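Local structure of malate dehydrogenase (2D4A) at residues Val71-Gly76 against Ile114-Val119; Ile138-Ile143 against Ala227-Thr232. The protein catalyses the reversible oxidation of (S)-malate to oxaloacetate with either NAD or NADP as coenzyme, working as a homotetramer. One frame throughout, in Å; residues are numbered along the deposited sequence.

Contacts 1 and 2 follow one another along the chain, the first closing before the second opens, and their centres lie about 10 Å apart near the middle of the subunit. Both rest on the parallel Rossmann sheet: contact 1 joins the ends of strands 70-73 and 111-114, and contact 2 starts from the neighbouring strand 137-139. Ile114 ties the two together, since its N faces Ile138 O and its O faces Phe140 N in probable hydrogen bonds. Leu229 of contact 2 also packs on Thr115 of contact 1. Helix 223-237, which belongs to the C-terminal part of the chain, is thereby seated beside loops that, by similarity, bind the coenzyme.

Contact 1: residues Val71-Gly76 against Ile114-Val119; sequences VLVTAG and ITTNPV
Val73 O points at the backbone just past the end of strand 111-114: Thr115 N donates to it over 2.9 Å, nearly along the C=O axis (170° at the oxygen), although the angle at the hydrogen is a bent 141°. The hydroxyl Thr115 OG1 lies 3.3 Å from Val73 O, and Ile114 CA comes within 3.4 Å of it as a CA-H...O contact. The side chains of Val73 and Ile114 stand side by side on one face of the sheet. Ile114 keeps CG1 beside its own backbone N, and a chi2 of -64° folds CD1 over Val73, 3.4 Å from Val73 CB and close to both its methyls. An alanine in place of Ile114 removes CG1, CG2 and CD1 and would probably cost Val73 the apolar contact it has with this side chain. This parallel pairing of strands 70-73 and 111-114 is part of the Rossmann fold, and the loop leaving the C-terminal end of strand 111-114 carries Thr115, Thr116 and Asn117, predicted by similarity to bind NADP(+). Thr74 and Thr115 also run alongside each other, Thr74 CG2 meeting Thr115 OG1 at 3.5 Å, while Thr74 OG1 is hydrogen-bonded to Leu5 O of strand 2-5. Leu229 of helix 223-237 touches both threonines. Thr116 holds CG2 anti to its backbone N, setting that methyl 3.5 Å from Gly76 CA; Asn92 and Met96 of helix 86-106 pack against Thr116. Beyond it the side chain of Asn117 accepts from Val119 N in an Asx turn that spans the cis peptide bond to Pro118, and makes a weak hydrogen bond with His172, the proton acceptor by similarity.

Contact 2: residues Ile138-Ile143 against Ala227-Thr232; sequences IGFSGI and AGLVLT
Thr232 OG1 has two oxygens around it: the hydroxyl of Tyr246, its stronger hydrogen-bond partner, and Gly228 O, one turn back in the helix at 3.1 Å. The chi1 of -58°, with OG1 anti to the carbonyl carbon, turns the hydroxyl back along helix 223-237 toward Gly228 O, which also accepts the helical bond from Thr232 N at 3.3 Å. Phe140 brings its ring up to the same turn. With CG anti to the backbone N (chi1 179°) the ring reaches out toward helix 223-237 and lies obliquely to the Gly228 backbone, which carries no side chain. Thr232 OG1 sits at the edge of the ring, near its plane and 4.2 Å from Phe140 CD1, and Leu229 CD2 approaches the same CD1 at 4.4 Å. The side chain of Ile143, in the first turn of helix 142-157, crosses those of Leu231 and Thr232 obliquely with two branches: CG2 meets Leu231 CD1 at 4.0 Å, while CD1 lies 4.0 Å from Thr232 OG1. No hydrogen bond links the two segments, so the join is made by apolar and van der Waals contact. Segment 138-143 leads from the last strand of the parallel Rossmann sheet into helix 142-157, and the contact thus packs this connection against a helix of the C-terminal part. Helix 223-237 sets Leu229 and Thr232 on Val113 of strand 111-114, strand 242-251 supplies Tyr244 and Tyr246 to Ile143, and Glu49 of the second subunit packs on Phe140, Ile143 and Ala227.

Contact 1: residues Val71-Gly76 against Ile114-Val119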
loop_
_atom_site.group_PDB
_atom_site.type_symbol
_atom_site.label_atom_id
_atom_site.label_comp_id
_atom_site.label_asym_id
_atom_site.label_seq_id
_atom_site.Cartn_x
_atom_site.Cartn_y
_atom_site.Cartn_z
ATOM N N VAL B 71 -7.857 -16.774 13.882
ATOM C CA VAL B 71 -7.705 -16.420 15.287
ATOM C C VAL B 71 -6.210 -16.375 15.572
ATOM O O VAL B 71 -5.538 -17.402 15.520
ATOM C CB VAL B 71 -8.354 -17.465 16.212
ATOM C CG1 VAL B 71 -7.984 -17.164 17.658
ATOM C CG2 VAL B 71 -9.866 -17.448 16.041
ATOM N N LEU B 72 -5.692 -15.187 15.861
ATOM C CA LEU B 72 -4.273 -15.026 16.142
ATOM C C LEU B 72 -4.022 -15.068 17.651
ATOM O O LEU B 72 -4.500 -14.210 18.390
ATOM C CB LEU B 72 -3.767 -13.700 15.557
ATOM C CG LEU B 72 -3.973 -13.445 14.051
ATOM C CD1 LEU B 72 -3.389 -12.092 13.686
ATOM C CD2 LEU B 72 -3.322 -14.537 13.222
ATOM N N VAL B 73 -3.277 -16.078 18.099
ATOM C CA VAL B 73 -2.957 -16.253 19.511
ATOM C C VAL B 73 -1.581 -15.669 19.842
ATOM O O VAL B 73 -0.547 -16.090 19.307
ATOM C CB VAL B 73 -3.016 -17.746 19.891
ATOM C CG1 VAL B 73 -2.608 -17.945 21.343
ATOM C CG2 VAL B 73 -4.429 -18.274 19.664
ATOM N N THR B 74 -1.600 -14.694 20.747
ATOM C CA THR B 74 -0.415 -13.959 21.186
ATOM C C THR B 74 -0.500 -13.718 22.692
ATOM O O THR B 74 0.354 -13.057 23.279
ATOM C CB THR B 74 -0.382 -12.600 20.503
ATOM O OG1 THR B 74 -1.470 -11.811 20.995
ATOM C CG2 THR B 74 -0.564 -12.752 18.992
ATOM N N ALA B 75 -1.534 -14.281 23.301
ATOM C CA ALA B 75 -1.807 -14.122 24.717
ATOM C C ALA B 75 -0.744 -14.531 25.727
ATOM O O ALA B 75 -0.874 -14.208 26.907
ATOM C CB ALA B 75 -3.105 -14.822 25.058
ATOM N N GLY B 76 0.304 -15.135 25.323
ATOM C CA GLY B 76 1.157 -15.622 26.373
ATOM C C GLY B 76 1.776 -14.510 27.228
ATOM O O GLY B 76 1.233 -13.414 27.312
ATOM N N ILE B 114 -0.292 -19.394 16.432
ATOM C CA ILE B 114 0.268 -19.051 17.741
ATOM C C ILE B 114 1.618 -18.353 17.591
ATOM O O ILE B 114 2.382 -18.679 16.687
ATOM C CB ILE B 114 0.512 -20.319 18.588
ATOM C CG1 ILE B 114 -0.637 -21.319 18.388
ATOM C CG2 ILE B 114 0.683 -19.949 20.054
ATOM C CD1 ILE B 114 -1.972 -20.827 18.874
ATOM N N THR B 115 1.899 -17.386 18.466
ATOM C CA THR B 115 3.195 -16.694 18.463
ATOM C C THR B 115 3.887 -17.011 19.793
ATOM O O THR B 115 5.109 -17.008 19.885
ATOM C CB THR B 115 3.098 -15.138 18.368
ATOM O OG1 THR B 115 2.364 -14.642 19.488
ATOM C CG2 THR B 115 2.430 -14.689 17.083
ATOM N N THR B 116 3.081 -17.291 20.812
ATOM C CA THR B 116 3.573 -17.598 22.144
ATOM C C THR B 116 4.742 -18.579 22.152
ATOM O O THR B 116 4.721 -19.588 21.441
ATOM C CB THR B 116 2.447 -18.165 23.036
ATOM O OG1 THR B 116 1.243 -17.420 22.823
ATOM C CG2 THR B 116 2.833 -18.065 24.508
ATOM N N ASN B 117 5.753 -18.280 22.970
ATOM C CA ASN B 117 6.956 -19.114 23.088
ATOM C C ASN B 117 7.026 -19.891 24.402
ATOM O O ASN B 117 6.559 -19.417 25.435
ATOM C CB ASN B 117 8.208 -18.250 22.939
ATOM C CG ASN B 117 8.539 -17.953 21.500
ATOM O OD1 ASN B 117 8.669 -18.863 20.689
ATOM N ND2 ASN B 117 8.690 -16.681 21.174
ATOM N N PRO B 118 7.619 -21.098 24.385
ATOM C CA PRO B 118 8.197 -21.787 23.221
ATOM C C PRO B 118 7.140 -22.233 22.200
ATOM O O PRO B 118 6.375 -23.159 22.463
ATOM C CB PRO B 118 8.920 -22.985 23.856
ATOM C CG PRO B 118 9.273 -22.492 25.207
ATOM C CD PRO B 118 8.011 -21.777 25.630
ATOM N N VAL B 119 7.120 -21.595 21.033
ATOM C CA VAL B 119 6.133 -21.901 19.993
ATOM C C VAL B 119 5.859 -23.381 19.728
ATOM O O VAL B 119 4.708 -23.817 19.695
ATOM C CB VAL B 119 6.509 -21.255 18.635
ATOM C CG1 VAL B 119 5.290 -21.214 17.726
ATOM C CG2 VAL B 119 7.024 -19.857 18.846
#

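Contact 2: residues Ile138-Ile143 against Ala227-Thr232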
loop_
_atom_site.group_PDB
_atom_site.type_symbol
_atom_site.label_atom_id
_atom_site.label_comp_id
_atom_site.label_asym_id
_atom_site.label_seq_id
_atom_site.Cartn_x
_atom_site.Cartn_y
_atom_site.Cartn_z
ATOM N N ILE B 138 -1.427 -23.493 13.566
ATOM C CA ILE B 138 -0.122 -23.021 13.100
ATOM C C ILE B 138 0.718 -22.222 14.086
ATOM O O ILE B 138 0.296 -21.175 14.573
ATOM C CB ILE B 138 -0.246 -22.108 11.847
ATOM C CG1 ILE B 138 -0.983 -22.820 10.712
ATOM C CG2 ILE B 138 1.126 -21.725 11.348
ATOM C CD1 ILE B 138 -2.459 -22.928 10.908
ATOM N N GLY B 139 1.927 -22.702 14.361
ATOM C CA GLY B 139 2.814 -21.971 15.250
ATOM C C GLY B 139 3.712 -21.113 14.374
ATOM O O GLY B 139 4.285 -21.617 13.415
ATOM N N PHE B 140 3.934 -19.835 14.621
ATOM C CA PHE B 140 4.872 -18.981 13.857
ATOM C C PHE B 140 6.288 -19.091 14.359
ATOM O O PHE B 140 6.518 -18.916 15.574
ATOM C CB PHE B 140 4.312 -17.540 13.999
ATOM C CG PHE B 140 5.123 -16.487 13.314
ATOM C CD1 PHE B 140 4.930 -16.158 11.991
ATOM C CD2 PHE B 140 6.138 -15.860 14.041
ATOM C CE1 PHE B 140 5.745 -15.216 11.383
ATOM C CE2 PHE B 140 6.941 -14.921 13.440
ATOM C CZ PHE B 140 6.740 -14.592 12.114
ATOM N N SER B 141 7.229 -19.521 13.522
ATOM C CA SER B 141 8.652 -19.635 13.840
ATOM C C SER B 141 9.595 -19.365 12.720
ATOM O O SER B 141 10.457 -18.437 12.660
ATOM C CB SER B 141 8.923 -21.037 14.422
ATOM O OG SER B 141 8.480 -22.068 13.573
ATOM N N GLY B 142 9.522 -20.079 11.654
ATOM C CA GLY B 142 10.399 -20.020 10.490
ATOM C C GLY B 142 10.510 -18.720 9.702
ATOM O O GLY B 142 11.610 -18.333 9.295
ATOM N N ILE B 143 9.388 -18.049 9.461
ATOM C CA ILE B 143 9.410 -16.795 8.717
ATOM C C ILE B 143 10.381 -15.852 9.416
ATOM O O ILE B 143 11.328 -15.375 8.797
ATOM C CB ILE B 143 7.983 -16.160 8.630
ATOM C CG1 ILE B 143 7.110 -16.991 7.685
ATOM C CG2 ILE B 143 8.056 -14.705 8.144
ATOM C CD1 ILE B 143 5.639 -16.619 7.720
ATOM N N ALA B 227 4.937 -8.706 12.336
ATOM C CA ALA B 227 5.117 -8.625 10.896
ATOM C C ALA B 227 4.963 -10.023 10.307
ATOM O O ALA B 227 4.520 -10.198 9.169
ATOM C CB ALA B 227 6.487 -8.072 10.569
ATOM N N GLY B 228 5.333 -11.024 11.095
ATOM C CA GLY B 228 5.224 -12.390 10.640
ATOM C C GLY B 228 3.774 -12.774 10.481
ATOM O O GLY B 228 3.406 -13.503 9.551
ATOM N N LEU B 229 2.937 -12.285 11.389
ATOM C CA LEU B 229 1.514 -12.599 11.313
ATOM C C LEU B 229 0.842 -11.930 10.118
ATOM O O LEU B 229 -0.074 -12.498 9.518
ATOM C CB LEU B 229 0.811 -12.211 12.615
ATOM C CG LEU B 229 1.226 -13.087 13.802
ATOM C CD1 LEU B 229 0.373 -12.735 15.002
ATOM C CD2 LEU B 229 1.059 -14.566 13.453
ATOM N N VAL B 230 1.316 -10.738 9.761
ATOM C CA VAL B 230 0.769 -9.993 8.624
ATOM C C VAL B 230 0.868 -10.848 7.345
ATOM O O VAL B 230 -0.102 -10.979 6.589
ATOM C CB VAL B 230 1.527 -8.636 8.434
ATOM C CG1 VAL B 230 1.042 -7.903 7.185
ATOM C CG2 VAL B 230 1.315 -7.767 9.650
ATOM N N LEU B 231 2.043 -11.436 7.124
ATOM C CA LEU B 231 2.277 -12.283 5.960
ATOM C C LEU B 231 1.325 -13.474 5.973
ATOM O O LEU B 231 0.622 -13.752 4.993
ATOM C CB LEU B 231 3.723 -12.787 5.940
ATOM C CG LEU B 231 4.810 -11.774 5.603
ATOM C CD1 LEU B 231 6.124 -12.519 5.438
ATOM C CD2 LEU B 231 4.461 -11.029 4.328
ATOM N N THR B 232 1.316 -14.180 7.096
ATOM C CA THR B 232 0.453 -15.335 7.277
ATOM C C THR B 232 -0.987 -14.981 6.919
ATOM O O THR B 232 -1.647 -15.714 6.185
ATOM C CB THR B 232 0.508 -15.809 8.730
ATOM O OG1 THR B 232 1.865 -16.127 9.064
ATOM C CG2 THR B 232 -0.369 -17.033 8.929
#